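Local coordinates for Cow rumen GH26 endo-mannanase (Metagenome, PDB 6UEH), which probably hydrolyses internal beta-1,4-mannosidic bonds in mannans such as galactomannan, as a family 26 glycoside hydrolase, at residues Leu195-Pro200 against Leu467-Thr472; Thr221-Ile225 against Arg298-Val304; Ala314-Thr320 against Asp369-Trp373. All blocks are in the same frame, centred on the assembly; numbering follows the deposited sequence.

All three contacts belong to the family 26 catalytic part, a TIM barrel. Contacts 1 and 2 join helices on the outside of the barrel, and both are partly buried. Contact 1 joins the ends of the helices before strands 202-206 and 476-477. Contact 2 sets the first turns of helix 220-230 against the end of helix 280-301 and the turn after it. Contact 3 is buried and joins loops that follow strands 306-309 and 357-362. Along the chain, contacts 2 and 3 fall within the loop closed by contact 1. Contact 1 is mostly van der Waals packing, contact 2 adds a salt bridge at its partly exposed side, and contact 3 combines a tryptophan face with hydrogen bonds and waters.

Contact 1: Leu195-Pro200 against Leu467-Thr472; sequences LTGKYP and LKEIYT
Thr196 and Lys468 bring the two backbones together, with their CA atoms 4.8 Å apart, where helices 187-196 and 464-471 both come to an end. These helices lie on the outside of the TIM barrel, and each is followed by a strand of its parallel sheet, 202-206 and 476-477. No hydrogen bond crosses between the segments; the fit is one of shape.

Thr196 rests against the last helical turn of its partner. Its CB lies 3.7 Å from Tyr471 CB, and its CG2 faces the carbonyl O of Leu467. With chi1 at 67°, Thr196 OG1 sits between its own backbone N and carbonyl carbon. From there it accepts a bond from Lys198 N at 3.0 Å, an ST turn, and it is also bonded to Ile192 O. Gly197 makes the turn with positive phi, where a CB would press on the preceding carbonyl O.

Leu195 crosses Leu467 at about a right angle, its CD2 3.7 Å from Leu467 CD1. Its CG and CD1 lie against the aliphatic part of Lys468. Lys198 passes the end of the helix: its CG is 3.5 Å from Tyr471 O, while its NZ forms a salt bridge with Glu480. Thr472 CG2 approaches Thr196 O. Thr472 OG1 and N both bond to Lys468 O, from opposite faces of that carbonyl.

The Tyr471 ring reaches farther, toward strand 169-174, and touches Ser171. Pro200 CA meets the ring edge in its plane, and Pro200 CB lies 3.4 Å from Tyr471 OH.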
ATOM      1  N   LEU A 195       4.587  25.080  10.859  1.00 20.37           N
ATOM      2  CA  LEU A 195       5.113  24.144  11.843  1.00 20.83           C
ATOM      3  C   LEU A 195       6.518  23.674  11.487  1.00 20.49           C
ATOM      4  O   LEU A 195       7.427  23.726  12.317  1.00 20.24           O
ATOM      5  CB  LEU A 195       4.183  22.936  11.975  1.00 20.08           C
ATOM      6  CG  LEU A 195       4.656  21.813  12.902  1.00 21.46           C
ATOM      7  CD1 LEU A 195       4.774  22.311  14.338  1.00 21.28           C
ATOM      8  CD2 LEU A 195       3.724  20.609  12.812  1.00 20.39           C
ATOM      9  N   THR A 196       6.685  23.223  10.247  1.00 19.46           N
ATOM     10  CA  THR A 196       7.910  22.552   9.818  1.00 19.13           C
ATOM     11  C   THR A 196       8.857  23.446   9.028  1.00 20.48           C
ATOM     12  O   THR A 196      10.049  23.158   8.928  1.00 20.26           O
ATOM     13  CB  THR A 196       7.590  21.325   8.944  1.00 18.03           C
ATOM     14  OG1 THR A 196       7.004  21.757   7.710  1.00 18.76           O
ATOM     15  CG2 THR A 196       6.632  20.385   9.661  1.00 17.23           C
ATOM     16  N   GLY A 197       8.323  24.518   8.451  1.00 21.69           N
ATOM     17  CA  GLY A 197       9.107  25.380   7.586  1.00 22.76           C
ATOM     18  C   GLY A 197       9.089  24.887   6.150  1.00 21.19           C
ATOM     19  O   GLY A 197       9.696  25.493   5.269  1.00 19.43           O
ATOM     20  N   LYS A 198       8.384  23.783   5.919  1.00 20.98           N
ATOM     21  CA  LYS A 198       8.309  23.168   4.598  1.00 20.66           C
ATOM     22  C   LYS A 198       6.870  23.051   4.106  1.00 20.13           C
ATOM     23  O   LYS A 198       5.932  23.027   4.901  1.00 19.92           O
ATOM     24  CB  LYS A 198       8.941  21.771   4.613  1.00 21.01           C
ATOM     25  CG  LYS A 198      10.298  21.676   5.289  1.00 22.87           C
ATOM     26  CD  LYS A 198      11.392  22.308   4.447  1.00 25.58           C
ATOM     27  CE  LYS A 198      12.757  22.091   5.083  1.00 27.68           C
ATOM     28  NZ  LYS A 198      13.844  22.716   4.282  1.00 29.05           N
ATOM     29  N   TYR A 199       6.711  22.969   2.789  1.00 19.23           N
ATOM     30  CA  TYR A 199       5.447  22.565   2.182  1.00 18.31           C
ATOM     31  C   TYR A 199       5.549  21.120   1.696  1.00 18.17           C
ATOM     32  O   TYR A 199       6.630  20.666   1.320  1.00 20.99           O
ATOM     33  CB  TYR A 199       5.083  23.474   1.006  1.00 18.51           C
ATOM     34  CG  TYR A 199       4.467  24.805   1.372  1.00 19.02           C
ATOM     35  CD1 TYR A 199       3.174  24.882   1.870  1.00 18.85           C
ATOM     36  CD2 TYR A 199       5.166  25.990   1.182  1.00 20.12           C
ATOM     37  CE1 TYR A 199       2.601  26.099   2.189  1.00 20.21           C
ATOM     38  CE2 TYR A 199       4.601  27.215   1.497  1.00 21.47           C
ATOM     39  CZ  TYR A 199       3.319  27.262   2.000  1.00 21.41           C
ATOM     40  OH  TYR A 199       2.749  28.475   2.315  1.00 21.41           O
ATOM     41  N   PRO A 200       4.426  20.389   1.692  1.00 16.77           N
ATOM     42  CA  PRO A 200       4.451  19.064   1.064  1.00 16.18           C
ATOM     43  C   PRO A 200       4.691  19.192  -0.436  1.00 16.57           C
ATOM     44  O   PRO A 200       4.278  20.187  -1.032  1.00 16.23           O
ATOM     45  CB  PRO A 200       3.055  18.509   1.354  1.00 16.28           C
ATOM     46  CG  PRO A 200       2.201  19.728   1.506  1.00 16.00           C
ATOM     47  CD  PRO A 200       3.082  20.742   2.184  1.00 16.38           C
ATOM     48  N   LEU A 467       6.269  15.407  12.898  1.00 11.97           N
ATOM     49  CA  LEU A 467       6.064  16.141  11.652  1.00 15.31           C
ATOM     50  C   LEU A 467       7.307  16.945  11.294  1.00 17.52           C
ATOM     51  O   LEU A 467       7.796  16.882  10.165  1.00 17.19           O
ATOM     52  CB  LEU A 467       4.849  17.063  11.758  1.00 17.20           C
ATOM     53  CG  LEU A 467       3.492  16.383  11.569  1.00 16.57           C
ATOM     54  CD1 LEU A 467       2.352  17.337  11.892  1.00 15.77           C
ATOM     55  CD2 LEU A 467       3.364  15.857  10.149  1.00 16.26           C
ATOM     56  N   LYS A 468       7.822  17.687  12.267  1.00 19.25           N
ATOM     57  CA  LYS A 468       9.011  18.501  12.051  1.00 22.10           C
ATOM     58  C   LYS A 468      10.218  17.632  11.717  1.00 22.00           C
ATOM     59  O   LYS A 468      11.029  17.984  10.857  1.00 23.42           O
ATOM     60  CB  LYS A 468       9.303  19.364  13.282  1.00 24.89           C
ATOM     61  CG  LYS A 468       8.243  20.418  13.556  1.00 28.42           C
ATOM     62  CD  LYS A 468       8.650  21.345  14.689  1.00 31.84           C
ATOM     63  CE  LYS A 468       8.808  20.586  15.992  1.00 34.64           C
ATOM     64  NZ  LYS A 468       9.146  21.494  17.127  1.00 36.44           N
ATOM     65  N   GLU A 469      10.328  16.490  12.386  1.00 19.99           N
ATOM     66  CA  GLU A 469      11.473  15.614  12.179  1.00 21.05           C
ATOM     67  C   GLU A 469      11.506  15.036  10.766  1.00 18.74           C
ATOM     68  O   GLU A 469      12.550  15.049  10.115  1.00 18.60           O
ATOM     69  CB  GLU A 469      11.486  14.477  13.204  1.00 23.03           C
ATOM     70  CG  GLU A 469      12.719  13.598  13.092  1.00 26.15           C
ATOM     71  CD  GLU A 469      12.899  12.668  14.277  1.00 29.22           C
ATOM     72  OE1 GLU A 469      12.006  12.623  15.151  1.00 27.84           O
ATOM     73  OE2 GLU A 469      13.943  11.983  14.330  1.00 31.23           O
ATOM     74  N   ILE A 470      10.374  14.535  10.279  1.00 17.10           N
ATOM     75  CA  ILE A 470      10.381  13.920   8.956  1.00 17.25           C
ATOM     76  C   ILE A 470      10.407  14.981   7.857  1.00 17.33           C
ATOM     77  O   ILE A 470      11.100  14.814   6.861  1.00 17.44           O
ATOM     78  CB  ILE A 470       9.178  12.959   8.745  1.00 19.48           C
ATOM     79  CG1 ILE A 470       9.320  12.222   7.410  1.00 19.71           C
ATOM     80  CG2 ILE A 470       7.842  13.694   8.836  1.00 18.73           C
ATOM     81  CD1 ILE A 470       8.434  11.001   7.281  1.00 20.07           C
ATOM     82  N   TYR A 471       9.693  16.085   8.046  1.00 16.65           N
ATOM     83  CA  TYR A 471       9.646  17.122   7.017  1.00 16.63           C
ATOM     84  C   TYR A 471      10.992  17.823   6.826  1.00 18.24           C
ATOM     85  O   TYR A 471      11.279  18.331   5.741  1.00 19.16           O
ATOM     86  CB  TYR A 471       8.561  18.150   7.340  1.00 16.75           C
ATOM     87  CG  TYR A 471       7.271  17.910   6.587  1.00 17.59           C
ATOM     88  CD1 TYR A 471       7.086  18.430   5.311  1.00 18.04           C
ATOM     89  CD2 TYR A 471       6.243  17.160   7.146  1.00 17.58           C
ATOM     90  CE1 TYR A 471       5.912  18.213   4.612  1.00 17.54           C
ATOM     91  CE2 TYR A 471       5.061  16.936   6.454  1.00 17.81           C
ATOM     92  CZ  TYR A 471       4.904  17.465   5.187  1.00 18.14           C
ATOM     93  OH  TYR A 471       3.737  17.251   4.491  1.00 19.54           O
ATOM     94  N   THR A 472      11.819  17.849   7.868  1.00 19.32           N
ATOM     95  CA  THR A 472      13.140  18.469   7.754  1.00 21.07           C
ATOM     96  C   THR A 472      14.235  17.422   7.585  1.00 21.55           C
ATOM     97  O   THR A 472      15.426  17.738   7.643  1.00 20.48           O
ATOM     98  CB  THR A 472      13.474  19.345   8.978  1.00 22.26           C
ATOM     99  OG1 THR A 472      13.641  18.518  10.137  1.00 21.77           O
ATOM    100  CG2 THR A 472      12.366  20.360   9.226  1.00 22.24           C
TER

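Contact 2: Thr221-Ile225 against Arg298-Val304; sequences TERVI and RLQDEKV
Glu222 and Arg298 form a salt bridge on the side nearer solvent. Glu222 CB points away from the other helix, and the bend at chi2 (80°) brings its carboxylate round to Arg298. Arg298 NH2 gives a nearly straight bond of 2.9 Å to Glu222 OE2. The acceptor lies in the guanidinium plane, but the donor stands well above the carboxylate plane, and the two planes are 63° apart. A water also donates to Glu222 OE1 at 2.7 Å and accepts from Arg298 NH1 at 3.0 Å. Thr221 CG2 lies off-centre over one guanidinium face.

Beside the charged pair, deeper between the helices, is an apolar layer. Leu299 CD2 sits 3.8 Å from Val224 CG1 and 3.9 Å from Ile225 CG1. Val224 CG1 also meets Val304 CG1 at 4.1 Å. This is helix-to-helix packing on the outer layer of the TIM barrel, between helices 220-230 and 280-301.

A Schellman motif ends helix 280-301, with Lys303 at positive phi. Lys303 N bonds to Gln300 O, and Val304 N to Leu299 O at 2.8 Å; this turn brings Val304 toward Val224. Farther out, Gln295 OE1 is bonded to Thr221 OG1 and Arg298 NH1, and Phe205 of strand 202-206 touches Val224.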
ATOM      1  N   THR A 221      -9.836  21.931 -10.435  1.00 15.08           N
ATOM      2  CA  THR A 221      -8.985  21.965 -11.621  1.00 15.67           C
ATOM      3  C   THR A 221      -8.047  23.170 -11.616  1.00 16.93           C
ATOM      4  O   THR A 221      -6.865  23.044 -11.937  1.00 16.95           O
ATOM      5  CB  THR A 221      -9.832  21.977 -12.908  1.00 16.45           C
ATOM      6  OG1 THR A 221     -10.683  20.824 -12.925  1.00 16.45           O
ATOM      7  CG2 THR A 221      -8.939  21.962 -14.145  1.00 16.95           C
ATOM      8  N   GLU A 222      -8.570  24.332 -11.237  1.00 17.30           N
ATOM      9  CA  GLU A 222      -7.745  25.530 -11.127  1.00 17.36           C
ATOM     10  C   GLU A 222      -6.660  25.362 -10.064  1.00 17.03           C
ATOM     11  O   GLU A 222      -5.513  25.750 -10.278  1.00 17.11           O
ATOM     12  CB  GLU A 222      -8.606  26.754 -10.810  1.00 19.00           C
ATOM     13  CG  GLU A 222      -9.412  27.284 -11.992  1.00 23.16           C
ATOM     14  CD  GLU A 222     -10.681  26.489 -12.261  1.00 22.47           C
ATOM     15  OE1 GLU A 222     -10.949  25.512 -11.530  1.00 20.38           O
ATOM     16  OE2 GLU A 222     -11.417  26.849 -13.206  1.00 20.81           O
ATOM     17  N   ARG A 223      -7.015  24.778  -8.922  1.00 16.08           N
ATOM     18  CA  ARG A 223      -6.039  24.587  -7.851  1.00 16.89           C
ATOM     19  C   ARG A 223      -4.975  23.562  -8.235  1.00 15.50           C
ATOM     20  O   ARG A 223      -3.827  23.672  -7.812  1.00 15.82           O
ATOM     21  CB  ARG A 223      -6.731  24.172  -6.548  1.00 17.13           C
ATOM     22  CG  ARG A 223      -7.497  25.308  -5.872  1.00 19.13           C
ATOM     23  CD  ARG A 223      -7.963  24.933  -4.467  1.00 18.35           C
ATOM     24  NE  ARG A 223      -8.806  23.740  -4.472  1.00 19.67           N
ATOM     25  CZ  ARG A 223     -10.104  23.743  -4.755  1.00 19.58           C
ATOM     26  NH1 ARG A 223     -10.717  24.878  -5.065  1.00 18.52           N
ATOM     27  NH2 ARG A 223     -10.790  22.607  -4.739  1.00 19.09           N
ATOM     28  N   VAL A 224      -5.350  22.573  -9.043  1.00 14.05           N
ATOM     29  CA  VAL A 224      -4.377  21.606  -9.544  1.00 18.09           C
ATOM     30  C   VAL A 224      -3.368  22.304 -10.452  1.00 18.19           C
ATOM     31  O   VAL A 224      -2.158  22.101 -10.332  1.00 13.98           O
ATOM     32  CB  VAL A 224      -5.051  20.455 -10.316  1.00 18.35           C
ATOM     33  CG1 VAL A 224      -4.002  19.574 -10.980  1.00 18.40           C
ATOM     34  CG2 VAL A 224      -5.930  19.632  -9.387  1.00 17.80           C
ATOM     35  N   ILE A 225      -3.881  23.132 -11.358  1.00 14.92           N
ATOM     36  CA  ILE A 225      -3.040  23.911 -12.257  1.00 16.95           C
ATOM     37  C   ILE A 225      -2.121  24.841 -11.468  1.00 19.12           C
ATOM     38  O   ILE A 225      -0.925  24.936 -11.752  1.00 19.56           O
ATOM     39  CB  ILE A 225      -3.890  24.735 -13.241  1.00 19.08           C
ATOM     40  CG1 ILE A 225      -4.654  23.800 -14.183  1.00 19.01           C
ATOM     41  CG2 ILE A 225      -3.018  25.702 -14.030  1.00 20.32           C
ATOM     42  CD1 ILE A 225      -5.596  24.513 -15.126  1.00 20.41           C
ATOM     43  N   ARG A 298      -8.844  19.542 -19.559  1.00 17.31           N
ATOM     44  CA  ARG A 298      -8.348  20.882 -19.256  1.00 18.67           C
ATOM     45  C   ARG A 298      -6.909  20.799 -18.741  1.00 18.30           C
ATOM     46  O   ARG A 298      -6.050  21.591 -19.133  1.00 16.78           O
ATOM     47  CB  ARG A 298      -9.245  21.575 -18.228  1.00 19.57           C
ATOM     48  CG  ARG A 298     -10.684  21.792 -18.674  1.00 20.02           C
ATOM     49  CD  ARG A 298     -11.515  22.361 -17.534  1.00 20.38           C
ATOM     50  NE  ARG A 298     -11.055  23.692 -17.149  1.00 20.97           N
ATOM     51  CZ  ARG A 298     -11.271  24.240 -15.960  1.00 22.51           C
ATOM     52  NH1 ARG A 298     -11.928  23.564 -15.031  1.00 23.20           N
ATOM     53  NH2 ARG A 298     -10.827  25.460 -15.694  1.00 20.70           N
ATOM     54  N   LEU A 299      -6.656  19.824 -17.870  1.00 16.43           N
ATOM     55  CA  LEU A 299      -5.309  19.577 -17.366  1.00 15.78           C
ATOM     56  C   LEU A 299      -4.374  19.216 -18.512  1.00 15.11           C
ATOM     57  O   LEU A 299      -3.275  19.755 -18.611  1.00 16.40           O
ATOM     58  CB  LEU A 299      -5.308  18.463 -16.315  1.00 13.92           C
ATOM     59  CG  LEU A 299      -6.037  18.758 -15.004  1.00 20.49           C
ATOM     60  CD1 LEU A 299      -5.866  17.599 -14.029  1.00 18.98           C
ATOM     61  CD2 LEU A 299      -5.537  20.055 -14.395  1.00 14.96           C
ATOM     62  N   GLN A 300      -4.816  18.309 -19.380  1.00 16.58           N
ATOM     63  CA  GLN A 300      -3.996  17.899 -20.516  1.00 17.31           C
ATOM     64  C   GLN A 300      -3.733  19.077 -21.451  1.00 18.12           C
ATOM     65  O   GLN A 300      -2.624  19.232 -21.967  1.00 18.99           O
ATOM     66  CB  GLN A 300      -4.653  16.747 -21.283  1.00 18.28           C
ATOM     67  CG  GLN A 300      -3.830  16.266 -22.476  1.00 21.30           C
ATOM     68  CD  GLN A 300      -4.222  14.876 -22.954  1.00 22.96           C
ATOM     69  OE1 GLN A 300      -3.695  13.872 -22.473  1.00 23.27           O
ATOM     70  NE2 GLN A 300      -5.143  14.813 -23.910  1.00 23.22           N
ATOM     71  N   ASP A 301      -4.751  19.910 -21.652  1.00 19.29           N
ATOM     72  CA  ASP A 301      -4.613  21.114 -22.470  1.00 21.57           C
ATOM     73  C   ASP A 301      -3.510  22.028 -21.949  1.00 20.56           C
ATOM     74  O   ASP A 301      -2.772  22.630 -22.728  1.00 21.50           O
ATOM     75  CB  ASP A 301      -5.931  21.892 -22.523  1.00 23.80           C
ATOM     76  CG  ASP A 301      -6.966  21.237 -23.412  1.00 26.03           C
ATOM     77  OD1 ASP A 301      -6.581  20.445 -24.298  1.00 25.64           O
ATOM     78  OD2 ASP A 301      -8.168  21.528 -23.235  1.00 28.31           O
ATOM     79  N   GLU A 302      -3.412  22.136 -20.629  1.00 18.90           N
ATOM     80  CA  GLU A 302      -2.420  23.002 -20.004  1.00 21.81           C
ATOM     81  C   GLU A 302      -1.162  22.223 -19.624  1.00 21.42           C
ATOM     82  O   GLU A 302      -0.349  22.693 -18.826  1.00 20.96           O
ATOM     83  CB  GLU A 302      -3.012  23.686 -18.769  1.00 23.94           C
ATOM     84  CG  GLU A 302      -4.319  24.433 -19.032  1.00 25.20           C
ATOM     85  CD  GLU A 302      -4.132  25.709 -19.836  1.00 29.70           C
ATOM     86  OE1 GLU A 302      -2.979  26.170 -19.976  1.00 30.43           O
ATOM     87  OE2 GLU A 302      -5.147  26.257 -20.324  1.00 31.42           O
ATOM     88  N   LYS A 303      -1.019  21.031 -20.202  1.00 20.44           N
ATOM     89  CA  LYS A 303       0.166  20.190 -20.028  1.00 22.04           C
ATOM     90  C   LYS A 303       0.439  19.858 -18.564  1.00 21.65           C
ATOM     91  O   LYS A 303       1.581  19.923 -18.102  1.00 18.52           O
ATOM     92  CB  LYS A 303       1.395  20.862 -20.649  1.00 25.82           C
ATOM     93  CG  LYS A 303       1.275  21.091 -22.146  1.00 28.67           C
ATOM     94  CD  LYS A 303       2.545  21.691 -22.723  1.00 33.44           C
ATOM     95  CE  LYS A 303       2.445  21.825 -24.234  1.00 36.19           C
ATOM     96  NZ  LYS A 303       2.167  20.507 -24.880  1.00 37.55           N
ATOM     97  N   VAL A 304      -0.616  19.497 -17.842  1.00 19.09           N
ATOM     98  CA  VAL A 304      -0.494  19.133 -16.437  1.00 18.16           C
ATOM     99  C   VAL A 304      -0.681  17.632 -16.244  1.00 16.29           C
ATOM    100  O   VAL A 304      -1.755  17.096 -16.518  1.00 14.69           O
ATOM    101  CB  VAL A 304      -1.520  19.878 -15.562  1.00 16.84           C
ATOM    102  CG1 VAL A 304      -1.426  19.401 -14.123  1.00 15.79           C
ATOM    103  CG2 VAL A 304      -1.299  21.381 -15.645  1.00 17.45           C
TER
HETATM  104  O   HOH W   1     -13.100  24.019 -12.297  1.00 15.01           O

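Contact 3: Ala314-Thr320 against Asp369-Trp373; sequences AEGNVNT and DSIQW
Trp373 lays one face of its indole under the backbone and side chain of Glu315. Glu315 CB stands 3.5 Å from the centroid of the five-membered ring, only 9° off the normal, a CH-pi contact. Ala314 CB touches the six-membered ring at CE3, 3.6 Å away. Glu315 CG lies anti to the backbone N (chi1 180°) and the chain runs on extended, which carries its carboxylate past the indole, nearly parallel to it, to Ser370.

At the ring edge, Trp373 NE1 donates to Asn319 O at 2.9 Å, close to the ring plane. Asn319 N donates to the anti lone pair of Glu315 OE2 at 3.1 Å. Glu315 OE1 lies 3.0 Å from Ser370 OG, and a water joins OE1 to Ser370 O. Thr320 CG2 packs on Asp369 CB at 3.8 Å; a second water spans Thr320 OG1 and Asp369 OD2. A leucine in place of Trp373 would probably leave Asn319 O without its indole donor and Glu315 CB without the flat ring it rests on.

The two loops follow strands 306-309 and 357-362, on the side of a TIM barrel where active sites lie. A buried carboxylate held by Asn319 N and water, with the Ser370 hydroxyl close by, is consistent with loop 314-320 keeping its shape.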
ATOM      1  N   ALA A 314     -10.550  -0.465  -3.254  1.00 18.01           N
ATOM      2  CA  ALA A 314     -11.548  -1.349  -3.853  1.00 19.22           C
ATOM      3  C   ALA A 314     -11.958  -2.523  -2.967  1.00 20.22           C
ATOM      4  O   ALA A 314     -13.147  -2.728  -2.718  1.00 21.10           O
ATOM      5  CB  ALA A 314     -11.040  -1.866  -5.182  1.00 19.54           C
ATOM      6  N   GLU A 315     -10.983  -3.299  -2.505  1.00 20.16           N
ATOM      7  CA  GLU A 315     -11.287  -4.488  -1.718  1.00 21.15           C
ATOM      8  C   GLU A 315     -11.964  -4.142  -0.396  1.00 22.46           C
ATOM      9  O   GLU A 315     -12.875  -4.844   0.045  1.00 24.81           O
ATOM     10  CB  GLU A 315     -10.023  -5.306  -1.445  1.00 20.20           C
ATOM     11  CG  GLU A 315     -10.295  -6.557  -0.616  1.00 21.06           C
ATOM     12  CD  GLU A 315      -9.054  -7.389  -0.352  1.00 21.33           C
ATOM     13  OE1 GLU A 315      -7.963  -7.009  -0.826  1.00 20.26           O
ATOM     14  OE2 GLU A 315      -9.177  -8.426   0.335  1.00 21.88           O
ATOM     15  N   GLY A 316     -11.523  -3.055   0.229  1.00 22.55           N
ATOM     16  CA  GLY A 316     -11.984  -2.721   1.564  1.00 24.85           C
ATOM     17  C   GLY A 316     -11.452  -3.745   2.550  1.00 26.86           C
ATOM     18  O   GLY A 316     -10.250  -4.004   2.595  1.00 26.49           O
ATOM     19  N   ASN A 317     -12.344  -4.333   3.340  1.00 28.98           N
ATOM     20  CA  ASN A 317     -11.954  -5.421   4.229  1.00 31.24           C
ATOM     21  C   ASN A 317     -11.862  -6.733   3.455  1.00 30.01           C
ATOM     22  O   ASN A 317     -12.504  -6.885   2.415  1.00 29.27           O
ATOM     23  CB  ASN A 317     -12.934  -5.537   5.394  1.00 35.56           C
ATOM     24  CG  ASN A 317     -12.781  -4.406   6.392  1.00 37.93           C
ATOM     25  OD1 ASN A 317     -11.673  -4.090   6.824  1.00 38.94           O
ATOM     26  ND2 ASN A 317     -13.893  -3.778   6.751  1.00 39.41           N
ATOM     27  N   VAL A 318     -11.064  -7.665   3.969  1.00 29.88           N
ATOM     28  CA  VAL A 318     -10.678  -8.873   3.234  1.00 29.02           C
ATOM     29  C   VAL A 318     -11.850  -9.615   2.582  1.00 28.68           C
ATOM     30  O   VAL A 318     -12.786 -10.051   3.256  1.00 30.58           O
ATOM     31  CB  VAL A 318      -9.907  -9.855   4.149  1.00 30.98           C
ATOM     32  CG1 VAL A 318     -10.650 -10.085   5.466  1.00 33.25           C
ATOM     33  CG2 VAL A 318      -9.642 -11.168   3.425  1.00 31.06           C
ATOM     34  N   ASN A 319     -11.780  -9.735   1.257  1.00 27.26           N
ATOM     35  CA  ASN A 319     -12.789 -10.428   0.460  1.00 28.30           C
ATOM     36  C   ASN A 319     -12.394 -10.470  -1.010  1.00 26.75           C
ATOM     37  O   ASN A 319     -11.456  -9.794  -1.430  1.00 25.22           O
ATOM     38  CB  ASN A 319     -14.153  -9.747   0.584  1.00 28.93           C
ATOM     39  CG  ASN A 319     -14.290  -8.552  -0.339  1.00 27.22           C
ATOM     40  OD1 ASN A 319     -14.839  -8.662  -1.434  1.00 27.20           O
ATOM     41  ND2 ASN A 319     -13.776  -7.407   0.091  1.00 25.72           N
ATOM     42  N   THR A 320     -13.122 -11.262  -1.792  1.00 27.44           N
ATOM     43  CA  THR A 320     -13.010 -11.218  -3.248  1.00 26.76           C
ATOM     44  C   THR A 320     -14.398 -11.212  -3.882  1.00 27.04           C
ATOM     45  O   THR A 320     -14.538 -10.977  -5.081  1.00 26.12           O
ATOM     46  CB  THR A 320     -12.207 -12.409  -3.811  1.00 27.73           C
ATOM     47  OG1 THR A 320     -12.702 -13.632  -3.251  1.00 29.78           O
ATOM     48  CG2 THR A 320     -10.724 -12.262  -3.491  1.00 26.77           C
ATOM     49  N   ASP A 369      -5.112 -13.465  -1.737  1.00 23.44           N
ATOM     50  CA  ASP A 369      -6.228 -13.192  -2.642  1.00 24.06           C
ATOM     51  C   ASP A 369      -6.442 -11.700  -2.889  1.00 22.20           C
ATOM     52  O   ASP A 369      -7.203 -11.316  -3.781  1.00 21.73           O
ATOM     53  CB  ASP A 369      -7.520 -13.807  -2.100  1.00 26.71           C
ATOM     54  CG  ASP A 369      -7.555 -15.317  -2.244  1.00 30.96           C
ATOM     55  OD1 ASP A 369      -6.763 -15.863  -3.044  1.00 30.92           O
ATOM     56  OD2 ASP A 369      -8.386 -15.959  -1.565  1.00 33.51           O
ATOM     57  N   SER A 370      -5.774 -10.861  -2.102  1.00 21.03           N
ATOM     58  CA  SER A 370      -5.872  -9.416  -2.277  1.00 20.43           C
ATOM     59  C   SER A 370      -5.359  -8.982  -3.649  1.00 20.24           C
ATOM     60  O   SER A 370      -5.702  -7.906  -4.135  1.00 18.19           O
ATOM     61  CB  SER A 370      -5.103  -8.685  -1.175  1.00 19.76           C
ATOM     62  OG  SER A 370      -5.746  -8.834   0.077  1.00 20.93           O
ATOM     63  N   ILE A 371      -4.544  -9.831  -4.270  1.00 21.03           N
ATOM     64  CA  ILE A 371      -3.970  -9.529  -5.577  1.00 20.05           C
ATOM     65  C   ILE A 371      -5.005  -9.666  -6.695  1.00 20.00           C
ATOM     66  O   ILE A 371      -4.775  -9.224  -7.820  1.00 19.48           O
ATOM     67  CB  ILE A 371      -2.769 -10.444  -5.884  1.00 21.00           C
ATOM     68  CG1 ILE A 371      -1.845  -9.795  -6.920  1.00 20.73           C
ATOM     69  CG2 ILE A 371      -3.241 -11.824  -6.341  1.00 21.71           C
ATOM     70  CD1 ILE A 371      -0.641 -10.644  -7.277  1.00 21.87           C
ATOM     71  N   GLN A 372      -6.148 -10.268  -6.384  1.00 20.03           N
ATOM     72  CA  GLN A 372      -7.208 -10.430  -7.375  1.00 23.37           C
ATOM     73  C   GLN A 372      -7.866  -9.094  -7.716  1.00 22.16           C
ATOM     74  O   GLN A 372      -8.628  -9.000  -8.677  1.00 22.34           O
ATOM     75  CB  GLN A 372      -8.260 -11.424  -6.882  1.00 24.95           C
ATOM     76  CG  GLN A 372      -7.722 -12.833  -6.682  1.00 27.41           C
ATOM     77  CD  GLN A 372      -8.819 -13.842  -6.421  1.00 30.13           C
ATOM     78  OE1 GLN A 372      -9.966 -13.646  -6.825  1.00 31.25           O
ATOM     79  NE2 GLN A 372      -8.474 -14.930  -5.742  1.00 30.55           N
ATOM     80  N   TRP A 373      -7.562  -8.066  -6.931  1.00 19.17           N
ATOM     81  CA  TRP A 373      -8.084  -6.726  -7.179  1.00 20.07           C
ATOM     82  C   TRP A 373      -7.110  -5.889  -8.010  1.00 18.25           C
ATOM     83  O   TRP A 373      -7.336  -4.700  -8.231  1.00 17.86           O
ATOM     84  CB  TRP A 373      -8.384  -6.015  -5.858  1.00 19.96           C
ATOM     85  CG  TRP A 373      -9.435  -6.693  -5.037  1.00 20.78           C
ATOM     86  CD1 TRP A 373      -9.262  -7.755  -4.197  1.00 21.63           C
ATOM     87  CD2 TRP A 373     -10.825  -6.352  -4.972  1.00 21.67           C
ATOM     88  NE1 TRP A 373     -10.459  -8.098  -3.615  1.00 22.92           N
ATOM     89  CE2 TRP A 373     -11.433  -7.252  -4.074  1.00 23.07           C
ATOM     90  CE3 TRP A 373     -11.612  -5.371  -5.584  1.00 19.16           C
ATOM     91  CZ2 TRP A 373     -12.795  -7.201  -3.776  1.00 23.32           C
ATOM     92  CZ3 TRP A 373     -12.963  -5.324  -5.287  1.00 22.71           C
ATOM     93  CH2 TRP A 373     -13.541  -6.233  -4.390  1.00 23.73           C
TER
HETATM   94  O   HOH W   2      -6.615  -5.582  -2.673  1.00 21.63           O
HETATM   95  O   HOH W   3      -8.461 -10.814  -0.046  1.00 26.15           O
HETATM   96  O   HOH W   4     -10.850 -14.879  -1.552  1.00 45.18           O